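Local coordinates for putative uronate isomerase (Thermotoga maritima, PDB 4NAR), which is of unconfirmed activity, but its N-terminal domain resembles that of lactate racemases, so it may act in a related isomerase or racemase reaction, at residues H36-H46 with H73-K84. Numbering follows the deposited sequence.
Sequences HTDYTRVDFTH and HRTMKIEEFEKK. With ACT (acetate ion), chain E; SO4 (sulfate ion), chain C.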
ATOM      1  N   HIS A  36       8.406  -3.292  -9.399  1.00 19.86           N
ATOM      2  CA  HIS A  36       8.874  -2.464  -8.285  1.00 18.75           C
ATOM      3  C   HIS A  36       7.757  -1.595  -7.712  1.00 18.15           C
ATOM      4  O   HIS A  36       6.709  -1.416  -8.346  1.00 16.33           O
ATOM      5  CB  HIS A  36      10.029  -1.546  -8.735  1.00 17.52           C
ATOM      6  CG  HIS A  36       9.681  -0.679  -9.917  1.00 17.48           C
ATOM      7  ND1 HIS A  36       9.088   0.557  -9.785  1.00 18.16           N
ATOM      8  CD2 HIS A  36       9.835  -0.891 -11.248  1.00 12.51           C
ATOM      9  CE1 HIS A  36       8.884   1.073 -10.991  1.00 15.83           C
ATOM     10  NE2 HIS A  36       9.329   0.218 -11.890  1.00 19.60           N
ATOM     11  N   THR A  37       8.010  -1.049  -6.519  1.00 17.57           N
ATOM     12  CA  THR A  37       7.105  -0.116  -5.852  1.00 13.74           C
ATOM     13  C   THR A  37       7.149   1.244  -6.556  1.00 19.44           C
ATOM     14  O   THR A  37       8.035   1.498  -7.401  1.00 13.99           O
ATOM     15  CB  THR A  37       7.490   0.059  -4.353  1.00 20.59           C
ATOM     16  OG1 THR A  37       8.818   0.599  -4.249  1.00 17.47           O
ATOM     17  CG2 THR A  37       7.440  -1.286  -3.612  1.00 11.00           C
ATOM     18  N   ASP A  38       6.212   2.128  -6.212  1.00 19.71           N
ATOM     19  CA  ASP A  38       6.124   3.413  -6.916  1.00 23.96           C
ATOM     20  C   ASP A  38       6.644   4.570  -6.051  1.00 23.52           C
ATOM     21  O   ASP A  38       7.174   4.331  -4.954  1.00 17.40           O
ATOM     22  CB  ASP A  38       4.703   3.681  -7.437  1.00 19.40           C
ATOM     23  CG  ASP A  38       3.682   3.810  -6.314  1.00 25.41           C
ATOM     24  OD1 ASP A  38       4.089   3.615  -5.142  1.00 24.42           O
ATOM     25  OD2 ASP A  38       2.480   4.091  -6.598  1.00 22.23           O
ATOM     26  N   TYR A  39       6.487   5.806  -6.548  1.00 22.95           N
ATOM     27  CA  TYR A  39       7.020   7.014  -5.887  1.00 31.17           C
ATOM     28  C   TYR A  39       6.458   7.134  -4.466  1.00 25.42           C
ATOM     29  O   TYR A  39       6.983   7.874  -3.626  1.00 32.37           O
ATOM     30  CB  TYR A  39       6.656   8.276  -6.694  1.00 27.52           C
ATOM     31  CG  TYR A  39       5.181   8.640  -6.585  1.00 29.75           C
ATOM     32  CD1 TYR A  39       4.231   8.030  -7.403  1.00 12.40           C
ATOM     33  CD2 TYR A  39       4.733   9.568  -5.635  1.00 21.89           C
ATOM     34  CE1 TYR A  39       2.887   8.336  -7.290  1.00 22.97           C
ATOM     35  CE2 TYR A  39       3.386   9.878  -5.516  1.00 19.63           C
ATOM     36  CZ  TYR A  39       2.466   9.263  -6.349  1.00 23.78           C
ATOM     37  OH  TYR A  39       1.117   9.560  -6.238  1.00 25.64           O
ATOM     38  N   THR A  40       5.370   6.400  -4.237  1.00 16.11           N
ATOM     39  CA  THR A  40       4.616   6.408  -2.992  1.00 24.60           C
ATOM     40  C   THR A  40       5.370   5.660  -1.881  1.00 24.51           C
ATOM     41  O   THR A  40       5.139   5.893  -0.684  1.00 25.20           O
ATOM     42  CB  THR A  40       3.195   5.805  -3.259  1.00 25.18           C
ATOM     43  OG1 THR A  40       2.211   6.853  -3.264  1.00 23.88           O
ATOM     44  CG2 THR A  40       2.822   4.681  -2.293  1.00 12.99           C
ATOM     45  N   ARG A  41       6.276   4.770  -2.278  1.00 22.41           N
ATOM     46  CA  ARG A  41       7.062   3.996  -1.310  1.00 29.25           C
ATOM     47  C   ARG A  41       8.488   4.512  -1.168  1.00 26.11           C
ATOM     48  O   ARG A  41       9.278   4.463  -2.121  1.00 30.39           O
ATOM     49  CB  ARG A  41       7.108   2.521  -1.707  1.00 30.47           C
ATOM     50  CG  ARG A  41       5.745   1.852  -1.716  1.00 39.10           C
ATOM     51  CD  ARG A  41       5.332   1.478  -0.306  1.00 43.46           C
ATOM     52  NE  ARG A  41       4.172   0.595  -0.336  1.00 49.50           N
ATOM     53  CZ  ARG A  41       4.233  -0.732  -0.445  1.00 45.58           C
ATOM     54  NH1 ARG A  41       5.413  -1.356  -0.519  1.00 30.90           N
ATOM     55  NH2 ARG A  41       3.100  -1.434  -0.469  1.00 45.57           N
ATOM     56  N   VAL A  42       8.814   5.009   0.020  1.00 25.53           N
ATOM     57  CA  VAL A  42      10.191   5.395   0.317  1.00 25.52           C
ATOM     58  C   VAL A  42      10.920   4.185   0.915  1.00 27.67           C
ATOM     59  O   VAL A  42      10.650   3.774   2.056  1.00 27.53           O
ATOM     60  CB  VAL A  42      10.248   6.633   1.256  1.00 33.53           C
ATOM     61  CG1 VAL A  42      11.670   7.218   1.317  1.00 26.34           C
ATOM     62  CG2 VAL A  42       9.261   7.696   0.763  1.00 31.75           C
ATOM     63  N   ASP A  43      11.832   3.611   0.131  1.00 25.38           N
ATOM     64  CA  ASP A  43      12.512   2.375   0.497  1.00 18.90           C
ATOM     65  C   ASP A  43      13.896   2.350  -0.142  1.00 20.44           C
ATOM     66  O   ASP A  43      14.352   3.375  -0.664  1.00 21.95           O
ATOM     67  CB  ASP A  43      11.676   1.150   0.073  1.00 12.72           C
ATOM     68  CG  ASP A  43      11.331   1.137  -1.439  1.00 27.65           C
ATOM     69  OD1 ASP A  43      12.184   1.491  -2.305  1.00 19.76           O
ATOM     70  OD2 ASP A  43      10.183   0.738  -1.768  1.00 26.14           O
ATOM     71  N   PHE A  44      14.556   1.192  -0.139  1.00 20.88           N
ATOM     72  CA  PHE A  44      15.888   1.115  -0.745  1.00 26.25           C
ATOM     73  C   PHE A  44      15.946   0.337  -2.080  1.00 24.75           C
ATOM     74  O   PHE A  44      16.989  -0.255  -2.433  1.00 26.71           O
ATOM     75  CB  PHE A  44      16.957   0.645   0.266  1.00 20.90           C
ATOM     76  CG  PHE A  44      16.675  -0.704   0.890  1.00 23.75           C
ATOM     77  CD1 PHE A  44      17.293  -1.857   0.415  1.00 23.10           C
ATOM     78  CD2 PHE A  44      15.803  -0.818   1.959  1.00 23.23           C
ATOM     79  CE1 PHE A  44      17.034  -3.099   1.009  1.00 22.89           C
ATOM     80  CE2 PHE A  44      15.541  -2.051   2.550  1.00 17.88           C
ATOM     81  CZ  PHE A  44      16.157  -3.188   2.078  1.00 16.56           C
ATOM     82  N   THR A  45      14.837   0.375  -2.822  1.00 19.81           N
ATOM     83  CA  THR A  45      14.779  -0.232  -4.151  1.00 21.43           C
ATOM     84  C   THR A  45      16.013   0.084  -4.995  1.00 20.42           C
ATOM     85  O   THR A  45      16.604  -0.814  -5.609  1.00 22.89           O
ATOM     86  CB  THR A  45      13.554   0.237  -4.954  1.00 19.08           C
ATOM     87  OG1 THR A  45      12.346  -0.114  -4.258  1.00 20.28           O
ATOM     88  CG2 THR A  45      13.575  -0.380  -6.350  1.00 13.88           C
ATOM     89  N   HIS A  46      16.397   1.358  -5.002  1.00 18.81           N
ATOM     90  CA  HIS A  46      17.511   1.828  -5.823  1.00 21.37           C
ATOM     91  C   HIS A  46      18.809   1.040  -5.601  1.00 30.31           C
ATOM     92  O   HIS A  46      19.548   0.796  -6.557  1.00 34.43           O
ATOM     93  CB  HIS A  46      17.728   3.341  -5.648  1.00 22.03           C
ATOM     94  CG  HIS A  46      18.215   3.749  -4.284  1.00 26.79           C
ATOM     95  ND1 HIS A  46      19.459   4.296  -4.078  1.00 28.41           N
ATOM     96  CD2 HIS A  46      17.602   3.713  -3.072  1.00 26.05           C
ATOM     97  CE1 HIS A  46      19.607   4.574  -2.787  1.00 27.24           C
ATOM     98  NE2 HIS A  46      18.500   4.232  -2.161  1.00 28.37           N
ATOM     99  N   HIS A  73      -2.820   4.028  -8.086  1.00 18.22           N
ATOM    100  CA  HIS A  73      -2.052   5.282  -8.082  1.00 13.63           C
ATOM    101  C   HIS A  73      -1.696   5.793  -9.477  1.00 16.13           C
ATOM    102  O   HIS A  73      -1.705   5.029 -10.449  1.00 23.71           O
ATOM    103  CB  HIS A  73      -0.750   5.136  -7.293  1.00 15.35           C
ATOM    104  CG  HIS A  73      -0.937   4.679  -5.885  1.00 20.72           C
ATOM    105  ND1 HIS A  73       0.124   4.305  -5.085  1.00 25.16           N
ATOM    106  CD2 HIS A  73      -2.054   4.519  -5.137  1.00 25.85           C
ATOM    107  CE1 HIS A  73      -0.335   3.943  -3.898  1.00 22.82           C
ATOM    108  NE2 HIS A  73      -1.651   4.061  -3.903  1.00 25.67           N
ATOM    109  N   ARG A  74      -1.340   7.077  -9.555  1.00 16.18           N
ATOM    110  CA  ARG A  74      -1.015   7.723 -10.836  1.00 21.14           C
ATOM    111  C   ARG A  74       0.173   7.056 -11.526  1.00 22.23           C
ATOM    112  O   ARG A  74       0.969   6.348 -10.888  1.00 16.73           O
ATOM    113  CB  ARG A  74      -0.733   9.231 -10.668  1.00 14.42           C
ATOM    114  CG  ARG A  74       0.462   9.590  -9.743  1.00 25.45           C
ATOM    115  CD  ARG A  74       0.877  11.073  -9.932  1.00 25.43           C
ATOM    116  NE  ARG A  74       2.021  11.477  -9.110  1.00 20.79           N
ATOM    117  CZ  ARG A  74       3.300  11.289  -9.449  1.00 22.13           C
ATOM    118  NH1 ARG A  74       3.605  10.687 -10.596  1.00 20.57           N
ATOM    119  NH2 ARG A  74       4.279  11.691  -8.633  1.00 22.33           N
ATOM    120  N   THR A  75       0.280   7.276 -12.833  1.00 17.48           N
ATOM    121  CA  THR A  75       1.441   6.838 -13.580  1.00 17.83           C
ATOM    122  C   THR A  75       2.641   7.657 -13.143  1.00 23.18           C
ATOM    123  O   THR A  75       2.503   8.799 -12.676  1.00 17.16           O
ATOM    124  CB  THR A  75       1.249   7.040 -15.094  1.00 20.25           C
ATOM    125  OG1 THR A  75       0.836   8.397 -15.337  1.00 19.99           O
ATOM    126  CG2 THR A  75       0.194   6.089 -15.621  1.00 18.42           C
HETATM  127  N   MSE A  76       3.821   7.069 -13.300  1.00 22.83           N
HETATM  128  CA  MSE A  76       5.058   7.766 -12.996  1.00 24.92           C
HETATM  129  C   MSE A  76       5.729   8.321 -14.237  1.00 23.44           C
HETATM  130  O   MSE A  76       5.658   7.723 -15.321  1.00 21.42           O
HETATM  131  CB  MSE A  76       6.024   6.854 -12.249  1.00 21.22           C
HETATM  132  CG  MSE A  76       5.944   7.066 -10.745  1.00 20.89           C
HETATM  133 SE   MSE A  76       6.610   5.530  -9.822  0.39 31.74          SE
HETATM  134  CE  MSE A  76       8.505   5.748 -10.038  1.00 22.66           C
ATOM    135  N   LYS A  77       6.362   9.475 -14.062  1.00 18.13           N
ATOM    136  CA  LYS A  77       7.247  10.018 -15.074  1.00 23.86           C
ATOM    137  C   LYS A  77       8.536   9.180 -15.182  1.00 19.16           C
ATOM    138  O   LYS A  77       8.972   8.549 -14.207  1.00 22.14           O
ATOM    139  CB  LYS A  77       7.566  11.470 -14.725  1.00 30.59           C
ATOM    140  CG  LYS A  77       6.324  12.341 -14.626  1.00 35.39           C
ATOM    141  CD  LYS A  77       6.145  13.153 -15.909  1.00 53.46           C
ATOM    142  CE  LYS A  77       4.715  13.662 -16.085  1.00 62.66           C
ATOM    143  NZ  LYS A  77       3.808  12.568 -16.573  1.00 66.79           N
ATOM    144  N   ILE A  78       9.134   9.172 -16.368  1.00 18.16           N
ATOM    145  CA  ILE A  78      10.377   8.439 -16.606  1.00 23.62           C
ATOM    146  C   ILE A  78      11.436   8.785 -15.560  1.00 27.56           C
ATOM    147  O   ILE A  78      12.120   7.903 -15.025  1.00 25.15           O
ATOM    148  CB  ILE A  78      10.908   8.702 -18.036  1.00 29.97           C
ATOM    149  CG1 ILE A  78      10.095   7.892 -19.057  1.00 33.39           C
ATOM    150  CG2 ILE A  78      12.396   8.356 -18.157  1.00 28.36           C
ATOM    151  CD1 ILE A  78      10.170   8.441 -20.497  1.00 38.01           C
ATOM    152  N   GLU A  79      11.551  10.073 -15.256  1.00 29.64           N
ATOM    153  CA  GLU A  79      12.507  10.535 -14.261  1.00 27.80           C
ATOM    154  C   GLU A  79      12.295   9.857 -12.897  1.00 27.02           C
ATOM    155  O   GLU A  79      13.262   9.507 -12.219  1.00 33.98           O
ATOM    156  CB  GLU A  79      12.472  12.063 -14.148  1.00 28.65           C
ATOM    157  CG  GLU A  79      12.564  12.566 -12.736  1.00 41.01           C
ATOM    158  CD  GLU A  79      11.200  12.899 -12.155  1.00 51.47           C
ATOM    159  OE1 GLU A  79      10.275  13.214 -12.941  1.00 55.78           O
ATOM    160  OE2 GLU A  79      11.055  12.859 -10.912  1.00 59.04           O
ATOM    161  N   GLU A  80      11.038   9.643 -12.517  1.00 27.11           N
ATOM    162  CA  GLU A  80      10.727   8.955 -11.262  1.00 27.90           C
ATOM    163  C   GLU A  80      11.167   7.477 -11.258  1.00 25.51           C
ATOM    164  O   GLU A  80      11.576   6.959 -10.212  1.00 22.98           O
ATOM    165  CB  GLU A  80       9.235   9.073 -10.924  1.00 27.15           C
ATOM    166  CG  GLU A  80       8.749  10.501 -10.742  1.00 28.91           C
ATOM    167  CD  GLU A  80       7.260  10.561 -10.434  1.00 32.51           C
ATOM    168  OE1 GLU A  80       6.913  10.991  -9.312  1.00 38.69           O
ATOM    169  OE2 GLU A  80       6.435  10.180 -11.305  1.00 34.94           O
ATOM    170  N   PHE A  81      11.077   6.799 -12.408  1.00 26.44           N
ATOM    171  CA  PHE A  81      11.601   5.433 -12.518  1.00 26.24           C
ATOM    172  C   PHE A  81      13.094   5.453 -12.242  1.00 24.43           C
ATOM    173  O   PHE A  81      13.616   4.599 -11.518  1.00 24.51           O
ATOM    174  CB  PHE A  81      11.394   4.834 -13.922  1.00 24.24           C
ATOM    175  CG  PHE A  81       9.981   4.357 -14.204  1.00 24.82           C
ATOM    176  CD1 PHE A  81       9.586   3.049 -13.892  1.00 29.07           C
ATOM    177  CD2 PHE A  81       9.055   5.196 -14.824  1.00 22.25           C
ATOM    178  CE1 PHE A  81       8.273   2.593 -14.175  1.00 24.82           C
ATOM    179  CE2 PHE A  81       7.738   4.750 -15.109  1.00 16.97           C
ATOM    180  CZ  PHE A  81       7.351   3.456 -14.786  1.00 17.23           C
ATOM    181  N   GLU A  82      13.782   6.419 -12.852  1.00 24.73           N
ATOM    182  CA  GLU A  82      15.217   6.587 -12.667  1.00 25.63           C
ATOM    183  C   GLU A  82      15.563   6.733 -11.195  1.00 31.82           C
ATOM    184  O   GLU A  82      16.451   6.042 -10.697  1.00 36.69           O
ATOM    185  CB  GLU A  82      15.717   7.822 -13.409  1.00 30.30           C
ATOM    186  CG  GLU A  82      15.556   7.762 -14.918  1.00 41.17           C
ATOM    187  CD  GLU A  82      16.158   8.975 -15.611  1.00 39.88           C
ATOM    188  OE1 GLU A  82      15.423   9.954 -15.848  1.00 51.23           O
ATOM    189  OE2 GLU A  82      17.367   8.954 -15.922  1.00 49.21           O
ATOM    190  N   LYS A  83      14.862   7.633 -10.506  1.00 28.28           N
ATOM    191  CA  LYS A  83      15.090   7.839  -9.084  1.00 27.92           C
ATOM    192  C   LYS A  83      14.824   6.560  -8.294  1.00 25.87           C
ATOM    193  O   LYS A  83      15.616   6.181  -7.423  1.00 28.83           O
ATOM    194  CB  LYS A  83      14.245   9.006  -8.540  1.00 38.40           C
ATOM    195  CG  LYS A  83      14.290   9.125  -7.002  1.00 47.39           C
ATOM    196  CD  LYS A  83      14.033  10.541  -6.489  1.00 60.48           C
ATOM    197  CE  LYS A  83      12.569  10.976  -6.670  1.00 70.28           C
ATOM    198  NZ  LYS A  83      12.287  12.304  -6.021  1.00 69.67           N
ATOM    199  N   LYS A  84      13.719   5.890  -8.603  1.00 21.98           N
ATOM    200  CA  LYS A  84      13.326   4.682  -7.874  1.00 22.32           C
ATOM    201  C   LYS A  84      14.306   3.522  -8.066  1.00 24.13           C
ATOM    202  O   LYS A  84      14.598   2.765  -7.128  1.00 19.15           O
ATOM    203  CB  LYS A  84      11.921   4.240  -8.302  1.00 21.71           C
ATOM    204  CG  LYS A  84      11.495   2.903  -7.733  1.00 26.33           C
ATOM    205  CD  LYS A  84      11.587   2.904  -6.215  1.00 23.75           C
ATOM    206  CE  LYS A  84      10.215   2.806  -5.613  1.00 18.42           C
ATOM    207  NZ  LYS A  84       9.819   4.012  -4.905  1.00 26.12           N
TER
HETATM  208  C   ACT E 504       4.131  -3.761  -1.941  1.00 20.89           C
HETATM  209  O   ACT E 504       3.336  -3.995  -1.013  1.00 31.92           O
HETATM  210  OXT ACT E 504       5.296  -4.140  -1.725  1.00 16.88           O
HETATM  211  CH3 ACT E 504       3.693  -3.073  -3.207  1.00 37.02           C
HETATM  212  S   SO4 C 502       0.410   1.113  -0.239  1.00 48.68           S
HETATM  213  O1  SO4 C 502       0.947  -0.247  -0.028  1.00 44.25           O
HETATM  214  O2  SO4 C 502       0.714   1.554  -1.614  1.00 52.22           O
HETATM  215  O3  SO4 C 502      -1.049   1.175  -0.045  1.00 38.65           O
HETATM  216  O4  SO4 C 502       1.073   1.998   0.724  1.00 60.25           O
HETATM  217  O   HOH W   1       2.493   4.777  -9.257  1.00 18.53           O
HETATM  218  O   HOH W   2      -1.182   8.679  -7.066  1.00 26.12           O
HETATM  219  O   HOH W   3      12.116   4.049  -3.012  1.00 20.01           O
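Tyr39 and Arg74 stack: the guanidinium lies on one ring face, planes 16° apart and centres 3.8 Å apart, with Arg74 CZ over the ring, a cation-pi contact; Thr40 OG1 sits toward the rim of the opposite face. At the guanidinium edge NH1 and NH2 grip Glu80 end-on, one carboxylate oxygen each, while NE pairs with Asp280, so three nitrogens fix its rotation. An alanine in place of Arg74 is likely to leave Glu80 and Asp280 without their guanidinium partner and Tyr39 without its stacked cation. His73 presents its edge: ND1 donates to the syn lone pair of Asp38 OD2 at 2.8 Å (153°), carboxylate and ring nearly coplanar. His36 and Phe81 meet rim to rim, planes at 84°. Lys84, bent at chi2, brings NZ to the type I turn of residues 38-41, bonding Arg41 O at 2.9 Å, in plane, and Asp38 O at 2.7 Å, from the face opposite Arg41 N. Arg41 NH2 donates to acetate O at 2.6 Å; its sulfate contact is doubtfully short. The loops meet at the C-terminal ends of adjacent parallel strands 31-36 and 63-68, as in Rossmann-like alpha/beta folds, where these probable crystallisation ions may mark a pocket, possibly the active site.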